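Local structure of catalytic domain of the nuclear inclusion protein A (nia) (Tobacco etch virus, 1LVM) at residues H83-D86 and I91-R94; I43-F48 and N193-L198. The protein acts as a tobacco etch virus chymotrypsin-type cysteine protease domain that cleaves peptide chains with sequence specificity. The protein carries 1 engineered substitution. One frame throughout, in Å; residues are numbered along the deposited sequence.

Contact 1. Residues H83-D86 and I91-R94; sequences HLID and IIIR
Leu-84 sets its CG anti to its own carbonyl carbon (chi1 -53°), while Ile-91 throws CG1 anti to its backbone N (chi1 -170°) and carries on extended. The two side chains therefore lie next to each other and point the same way, with CD2 of Leu-84 3.7 Å from CD1 of Ile-91. Leu-84 and Ile-91 form a non-hydrogen-bonded antiparallel pair, without backbone bonds of its own, whose aliphatic side chains instead touch each other on one face of the hairpin. The adjacent pair, His-83 with Ile-92, is hydrogen-bonded: His-83 N lies 2.8 Å from Ile-92 O and Ile-92 N is likewise 2.8 Å from His-83 O. The same carbonyl oxygen of His-83 also receives a weak CA-H···O contact from Ile-91, with CA 3.4 Å away, and CG1 of Ile-91 merely packs beside it.

Together the strands make the hairpin 81-84/91-94, part of the N-terminal barrel in the two-barrel chymotrypsin fold. In proteases of this fold the acidic member of the catalytic triad commonly comes from the loop joining the two corresponding strands of the first barrel. Beyond the paired residues, Ile-85 sends CD1 back to the in-plane edge of the His-83 ring, and this methyl is also 4.4 Å from CD1 of Ile-92. An imidazole suits this largely apolar place because the carbon atoms of its flat ring can pack against aliphatic groups while ND1 is satisfied by a hydrogen bond from the backbone N of Gln-205. Leu-197 of helix 194-199 packs on His-83, Ile-85 and Ile-92, and Trp-206 adds to the cover over His-83 and Ile-92. From the other face of the hairpin, Leu-84 touches Trp-210 and Ile-91 touches Phe-56.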
ATOM      1  N   HIS A  83      -9.099   2.894 -10.534  1.00 16.07           N
ATOM      2  CA  HIS A  83     -10.313   3.009  -9.736  1.00 11.93           C
ATOM      3  C   HIS A  83      -9.921   3.766  -8.471  1.00 18.38           C
ATOM      4  O   HIS A  83      -9.101   3.318  -7.640  1.00 14.37           O
ATOM      5  CB  HIS A  83     -10.969   1.656  -9.356  1.00 12.19           C
ATOM      6  CG  HIS A  83     -12.071   1.826  -8.364  1.00 16.80           C
ATOM      7  ND1 HIS A  83     -13.407   1.747  -8.693  1.00 16.95           N
ATOM      8  CD2 HIS A  83     -12.023   2.076  -7.041  1.00 15.43           C
ATOM      9  CE1 HIS A  83     -14.140   1.936  -7.606  1.00 22.98           C
ATOM     10  NE2 HIS A  83     -13.323   2.136  -6.582  1.00 20.56           N
ATOM     11  N   LEU A  84     -10.489   4.944  -8.316  1.00 13.57           N
ATOM     12  CA  LEU A  84     -10.163   5.804  -7.147  1.00 15.35           C
ATOM     13  C   LEU A  84     -10.943   5.442  -5.906  1.00 23.73           C
ATOM     14  O   LEU A  84     -12.120   5.162  -6.007  1.00 16.47           O
ATOM     15  CB  LEU A  84     -10.518   7.280  -7.471  1.00 17.83           C
ATOM     16  CG  LEU A  84      -9.919   7.824  -8.758  1.00 25.52           C
ATOM     17  CD1 LEU A  84     -10.522   9.210  -9.146  1.00 28.90           C
ATOM     18  CD2 LEU A  84      -8.494   7.980  -8.497  1.00 22.62           C
ATOM     19  N   ILE A  85     -10.278   5.462  -4.736  1.00 15.24           N
ATOM     20  CA  ILE A  85     -10.945   5.248  -3.477  1.00 12.76           C
ATOM     21  C   ILE A  85     -11.169   6.682  -2.898  1.00 14.20           C
ATOM     22  O   ILE A  85     -10.269   7.432  -2.498  1.00 14.06           O
ATOM     23  CB  ILE A  85     -10.042   4.420  -2.461  1.00 19.36           C
ATOM     24  CG1 ILE A  85      -9.527   3.113  -3.129  1.00 20.15           C
ATOM     25  CG2 ILE A  85     -10.885   4.083  -1.186  1.00 19.09           C
ATOM     26  CD1 ILE A  85     -10.622   2.137  -3.437  1.00 17.50           C
ATOM     27  N   ASP A  86     -12.425   7.066  -2.923  1.00 21.66           N
ATOM     28  CA  ASP A  86     -12.882   8.373  -2.491  1.00 21.47           C
ATOM     29  C   ASP A  86     -12.312   8.834  -1.145  1.00 18.41           C
ATOM     30  O   ASP A  86     -12.427   8.135  -0.134  1.00 24.17           O
ATOM     31  CB  ASP A  86     -14.429   8.274  -2.385  1.00 37.11           C
ATOM     32  CG  ASP A  86     -15.141   9.575  -2.674  1.00 78.29           C
ATOM     33  OD1 ASP A  86     -14.474  10.622  -2.755  1.00 41.52           O
ATOM     34  OD2 ASP A  86     -16.385   9.535  -2.822  1.00 93.94           O
ATOM     35  N   ILE A  91      -5.602   3.749  -4.502  1.00  8.24           N
ATOM     36  CA  ILE A  91      -6.171   3.678  -5.857  1.00 11.39           C
ATOM     37  C   ILE A  91      -5.946   2.257  -6.339  1.00 15.56           C
ATOM     38  O   ILE A  91      -5.059   1.567  -5.836  1.00 12.92           O
ATOM     39  CB  ILE A  91      -5.370   4.698  -6.786  1.00 13.68           C
ATOM     40  CG1 ILE A  91      -6.046   4.886  -8.188  1.00 12.72           C
ATOM     41  CG2 ILE A  91      -3.888   4.248  -6.975  1.00 10.25           C
ATOM     42  CD1 ILE A  91      -5.358   6.010  -8.981  1.00 15.87           C
ATOM     43  N   ILE A  92      -6.770   1.794  -7.269  1.00 12.11           N
ATOM     44  CA  ILE A  92      -6.483   0.428  -7.800  1.00 13.44           C
ATOM     45  C   ILE A  92      -6.179   0.573  -9.268  1.00 20.52           C
ATOM     46  O   ILE A  92      -6.919   1.238  -9.983  1.00 15.50           O
ATOM     47  CB  ILE A  92      -7.671  -0.532  -7.664  1.00 15.51           C
ATOM     48  CG1 ILE A  92      -8.160  -0.548  -6.225  1.00 10.95           C
ATOM     49  CG2 ILE A  92      -7.258  -1.958  -8.169  1.00 12.92           C
ATOM     50  CD1 ILE A  92      -9.527  -1.294  -6.036  1.00 14.02           C
ATOM     51  N   ILE A  93      -5.049   0.018  -9.688  1.00 10.27           N
ATOM     52  CA  ILE A  93      -4.644   0.022 -11.117  1.00 12.32           C
ATOM     53  C   ILE A  93      -5.025  -1.304 -11.733  1.00 16.74           C
ATOM     54  O   ILE A  93      -4.766  -2.379 -11.122  1.00 15.62           O
ATOM     55  CB  ILE A  93      -3.146   0.074 -11.195  1.00 13.05           C
ATOM     56  CG1 ILE A  93      -2.645   1.349 -10.539  1.00 15.74           C
ATOM     57  CG2 ILE A  93      -2.653  -0.003 -12.635  1.00 15.70           C
ATOM     58  CD1 ILE A  93      -1.097   1.328 -10.426  1.00 17.65           C
ATOM     59  N   ARG A  94      -5.650  -1.274 -12.907  1.00 16.47           N
ATOM     60  CA  ARG A  94      -5.926  -2.556 -13.553  1.00 12.01           C
ATOM     61  C   ARG A  94      -4.762  -2.739 -14.546  1.00 20.37           C
ATOM     62  O   ARG A  94      -4.567  -1.913 -15.436  1.00 18.63           O
ATOM     63  CB  ARG A  94      -7.285  -2.524 -14.270  1.00 19.93           C
ATOM     64  CG  ARG A  94      -7.614  -3.860 -14.871  1.00 23.62           C
ATOM     65  CD  ARG A  94      -8.977  -3.928 -15.599  1.00 25.88           C
ATOM     66  NE  ARG A  94      -9.071  -5.298 -16.076  1.00 49.93           N
ATOM     67  CZ  ARG A  94      -9.811  -6.252 -15.524  1.00 44.95           C
ATOM     68  NH1 ARG A  94     -10.569  -5.986 -14.474  1.00 51.21           N
ATOM     69  NH2 ARG A  94      -9.738  -7.497 -15.982  1.00 55.23           N
TER

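Contact 2. Residues I43-F48 and N193-L198; sequences IGFGPF and NFMELL
Phe-45, the last residue of strand 36-45, presents its ring to Leu-198 and Met-195 of the helix. Its CG stands anti to the backbone N (chi1 -173°), directing the ring toward the helix. Leu-198 places CD1 4.0 Å above the middle of one ring face, only 4° from the ring normal, an almost ideal CH-pi contact. Leu-198 CB meets the same ring at CE1, 3.8 Å away. A leucine fits here because one branch can lie on the aromatic face while its CB reaches the rim. Met-195 comes in across Phe-45 at about a right angle, its chain bent so that CE ends 4.2 Å from CZ of Phe-45; the flexible thioether lets its terminal methyl bend to the ring from about one helical turn before Leu-198.

Gly-46 and Pro-47 then turn the chain in a type II' beta turn from Phe-45 to Phe-48. Glycine is well suited to the positive phi of the first corner, and proline to the negative phi of the second. Two backbone bonds close this tight hairpin, Phe-45 N to Phe-48 O at 2.9 Å and Phe-48 N to Phe-45 O at 2.8 Å. The proline also lays CG over one face of the Phe-48 ring.

Phe-48 meets the helix differently, turning the edge of its ring to a carbonyl: CE2 lies 3.5 Å from Leu-198 O, which is near the ring plane, where the slightly positive aromatic hydrogens suit an oxygen.

The hairpin of strands 36-45 and 48-51 thus packs against helix 194-199, with Leu-198 reaching Ile-50 of the second strand and Phe-108 of a loop, and with the Phe-48 ring meeting that of Trp-206 on strand 206-208, their planes about 25° apart, and also touching Ile-92 and Arg-94 of strand 91-94.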
ATOM      1  N   ILE A  43       0.224  -3.684  -3.978  1.00 11.09           N
ATOM      2  CA  ILE A  43      -0.141  -5.042  -3.600  1.00 13.61           C
ATOM      3  C   ILE A  43      -0.951  -5.654  -4.746  1.00 12.48           C
ATOM      4  O   ILE A  43      -2.013  -5.130  -5.124  1.00 12.37           O
ATOM      5  CB  ILE A  43      -1.006  -5.030  -2.341  1.00 13.14           C
ATOM      6  CG1 ILE A  43      -0.211  -4.390  -1.189  1.00 11.91           C
ATOM      7  CG2 ILE A  43      -1.452  -6.495  -1.983  1.00 11.03           C
ATOM      8  CD1 ILE A  43      -1.049  -3.834  -0.038  1.00 13.61           C
ATOM      9  N   GLY A  44      -0.462  -6.755  -5.302  1.00 13.05           N
ATOM     10  CA  GLY A  44      -1.152  -7.378  -6.421  1.00 11.73           C
ATOM     11  C   GLY A  44      -2.293  -8.264  -5.995  1.00 14.61           C
ATOM     12  O   GLY A  44      -2.251  -8.891  -4.937  1.00 14.06           O
ATOM     13  N   PHE A  45      -3.351  -8.281  -6.788  1.00 10.90           N
ATOM     14  CA  PHE A  45      -4.543  -9.089  -6.495  1.00 15.00           C
ATOM     15  C   PHE A  45      -5.239  -9.294  -7.839  1.00 19.88           C
ATOM     16  O   PHE A  45      -5.802  -8.357  -8.440  1.00 15.03           O
ATOM     17  CB  PHE A  45      -5.492  -8.359  -5.531  1.00 12.37           C
ATOM     18  CG  PHE A  45      -6.659  -9.215  -5.071  1.00 13.26           C
ATOM     19  CD1 PHE A  45      -7.823  -9.287  -5.827  1.00 12.85           C
ATOM     20  CD2 PHE A  45      -6.579  -9.933  -3.866  1.00 10.90           C
ATOM     21  CE1 PHE A  45      -8.907 -10.055  -5.396  1.00 16.30           C
ATOM     22  CE2 PHE A  45      -7.652 -10.698  -3.405  1.00 14.72           C
ATOM     23  CZ  PHE A  45      -8.845 -10.772  -4.160  1.00 16.68           C
ATOM     24  N   GLY A  46      -5.175 -10.510  -8.345  1.00 16.46           N
ATOM     25  CA  GLY A  46      -5.743 -10.709  -9.657  1.00 21.72           C
ATOM     26  C   GLY A  46      -5.031  -9.813 -10.655  1.00 10.93           C
ATOM     27  O   GLY A  46      -3.793  -9.644 -10.652  1.00 15.41           O
ATOM     28  N   PRO A  47      -5.824  -9.130 -11.521  1.00 14.02           N
ATOM     29  CA  PRO A  47      -5.254  -8.253 -12.536  1.00 19.74           C
ATOM     30  C   PRO A  47      -4.980  -6.854 -11.981  1.00 19.88           C
ATOM     31  O   PRO A  47      -4.591  -5.937 -12.721  1.00 20.73           O
ATOM     32  CB  PRO A  47      -6.358  -8.219 -13.572  1.00 18.27           C
ATOM     33  CG  PRO A  47      -7.553  -8.188 -12.793  1.00 16.95           C
ATOM     34  CD  PRO A  47      -7.289  -9.201 -11.661  1.00 17.71           C
ATOM     35  N   PHE A  48      -5.183  -6.702 -10.673  1.00 15.97           N
ATOM     36  CA  PHE A  48      -5.024  -5.378 -10.037  1.00 13.57           C
ATOM     37  C   PHE A  48      -3.777  -5.195  -9.232  1.00 10.17           C
ATOM     38  O   PHE A  48      -3.152  -6.169  -8.763  1.00 13.00           O
ATOM     39  CB  PHE A  48      -6.198  -5.124  -9.077  1.00 15.29           C
ATOM     40  CG  PHE A  48      -7.574  -5.374  -9.684  1.00 10.08           C
ATOM     41  CD1 PHE A  48      -7.912  -4.803 -10.921  1.00 13.86           C
ATOM     42  CD2 PHE A  48      -8.513  -6.161  -9.031  1.00 15.61           C
ATOM     43  CE1 PHE A  48      -9.180  -5.024 -11.495  1.00 16.75           C
ATOM     44  CE2 PHE A  48      -9.795  -6.400  -9.579  1.00 25.26           C
ATOM     45  CZ  PHE A  48     -10.133  -5.825 -10.830  1.00 20.44           C
ATOM     46  N   ASN A 193     -16.098  -2.735   3.000  1.00 16.43           N
ATOM     47  CA  ASN A 193     -16.484  -3.597   1.879  1.00 19.62           C
ATOM     48  C   ASN A 193     -15.485  -3.628   0.720  1.00 24.76           C
ATOM     49  O   ASN A 193     -15.832  -3.697  -0.488  1.00 15.77           O
ATOM     50  CB  ASN A 193     -17.892  -3.227   1.419  1.00 19.16           C
ATOM     51  CG  ASN A 193     -18.943  -3.505   2.513  1.00 26.02           C
ATOM     52  OD1 ASN A 193     -18.710  -4.325   3.407  1.00 28.16           O
ATOM     53  ND2 ASN A 193     -20.071  -2.807   2.466  1.00 21.84           N
ATOM     54  N   PHE A 194     -14.214  -3.622   1.098  1.00 18.47           N
ATOM     55  CA  PHE A 194     -13.164  -3.650   0.080  1.00 18.37           C
ATOM     56  C   PHE A 194     -13.146  -4.964  -0.664  1.00 18.37           C
ATOM     57  O   PHE A 194     -12.863  -4.979  -1.849  1.00 14.88           O
ATOM     58  CB  PHE A 194     -11.799  -3.341   0.766  1.00 16.15           C
ATOM     59  CG  PHE A 194     -10.681  -2.961  -0.184  1.00 12.39           C
ATOM     60  CD1 PHE A 194     -10.782  -1.869  -1.046  1.00 13.77           C
ATOM     61  CD2 PHE A 194      -9.510  -3.749  -0.229  1.00 12.67           C
ATOM     62  CE1 PHE A 194      -9.754  -1.531  -1.955  1.00 14.17           C
ATOM     63  CE2 PHE A 194      -8.454  -3.436  -1.132  1.00 19.82           C
ATOM     64  CZ  PHE A 194      -8.555  -2.351  -1.986  1.00 15.92           C
ATOM     65  N   MET A 195     -13.410  -6.087   0.013  1.00 14.83           N
ATOM     66  CA  MET A 195     -13.391  -7.370  -0.713  1.00 25.23           C
ATOM     67  C   MET A 195     -14.458  -7.340  -1.809  1.00 17.62           C
ATOM     68  O   MET A 195     -14.254  -7.872  -2.902  1.00 17.79           O
ATOM     69  CB  MET A 195     -13.638  -8.562   0.221  1.00 18.68           C
ATOM     70  CG  MET A 195     -12.525  -8.819   1.277  1.00 18.62           C
ATOM     71  SD  MET A 195     -10.893  -8.846   0.562  1.00 17.95           S
ATOM     72  CE  MET A 195     -10.991 -10.290  -0.586  1.00 14.86           C
ATOM     73  N   GLU A 196     -15.603  -6.725  -1.520  1.00 15.38           N
ATOM     74  CA  GLU A 196     -16.667  -6.632  -2.558  1.00 17.80           C
ATOM     75  C   GLU A 196     -16.105  -5.871  -3.781  1.00 18.16           C
ATOM     76  O   GLU A 196     -16.271  -6.253  -4.948  1.00 18.15           O
ATOM     77  CB  GLU A 196     -17.896  -5.858  -2.022  1.00 19.85           C
ATOM     78  CG  GLU A 196     -19.135  -5.976  -2.956  1.00 22.57           C
ATOM     79  CD  GLU A 196     -19.531  -7.435  -3.094  1.00 41.00           C
ATOM     80  OE1 GLU A 196     -20.024  -7.805  -4.184  1.00 35.88           O
ATOM     81  OE2 GLU A 196     -19.345  -8.221  -2.127  1.00 27.21           O
ATOM     82  N   LEU A 197     -15.454  -4.756  -3.495  1.00 15.81           N
ATOM     83  CA  LEU A 197     -14.902  -3.951  -4.586  1.00 22.96           C
ATOM     84  C   LEU A 197     -13.897  -4.743  -5.439  1.00 25.77           C
ATOM     85  O   LEU A 197     -13.898  -4.630  -6.656  1.00 18.35           O
ATOM     86  CB  LEU A 197     -14.237  -2.689  -4.001  1.00 17.15           C
ATOM     87  CG  LEU A 197     -13.504  -1.824  -5.042  1.00 17.63           C
ATOM     88  CD1 LEU A 197     -14.542  -1.286  -6.105  1.00 15.74           C
ATOM     89  CD2 LEU A 197     -12.887  -0.667  -4.304  1.00 17.42           C
ATOM     90  N   LEU A 198     -13.036  -5.544  -4.808  1.00 15.01           N
ATOM     91  CA  LEU A 198     -12.067  -6.302  -5.585  1.00 12.94           C
ATOM     92  C   LEU A 198     -12.616  -7.437  -6.383  1.00 22.97           C
ATOM     93  O   LEU A 198     -11.972  -7.856  -7.322  1.00 19.32           O
ATOM     94  CB  LEU A 198     -10.956  -6.913  -4.666  1.00 15.10           C
ATOM     95  CG  LEU A 198     -10.147  -5.910  -3.836  1.00 16.50           C
ATOM     96  CD1 LEU A 198      -9.195  -6.709  -2.899  1.00 17.50           C
ATOM     97  CD2 LEU A 198      -9.270  -5.011  -4.732  1.00 13.52           C
TER

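Overall arrangement
Both contacts are largely buried and reach the same antiparallel sheet of the first barrel, though each has a partly exposed member, Leu-84 in contact 1 and Met-195 in contact 2. Contact 1 is nested in the chain loop that contact 2 closes. Contact 1 joins neighbouring strands: backbone hydrogen bonds pair them, with apolar contacts on both faces, whereas contact 2 sets a helix against a hairpin by aromatic and aliphatic packing, without a hydrogen bond between them. The two meet directly: Leu-197 CD1 lies 3.6 Å from His-83 CE1, Ile-92 CG2 is 3.5 Å from Phe-48 CB, and the Arg-94 guanidinium packs by the Phe-48 ring. Helix 194-199 thus spans both hairpins.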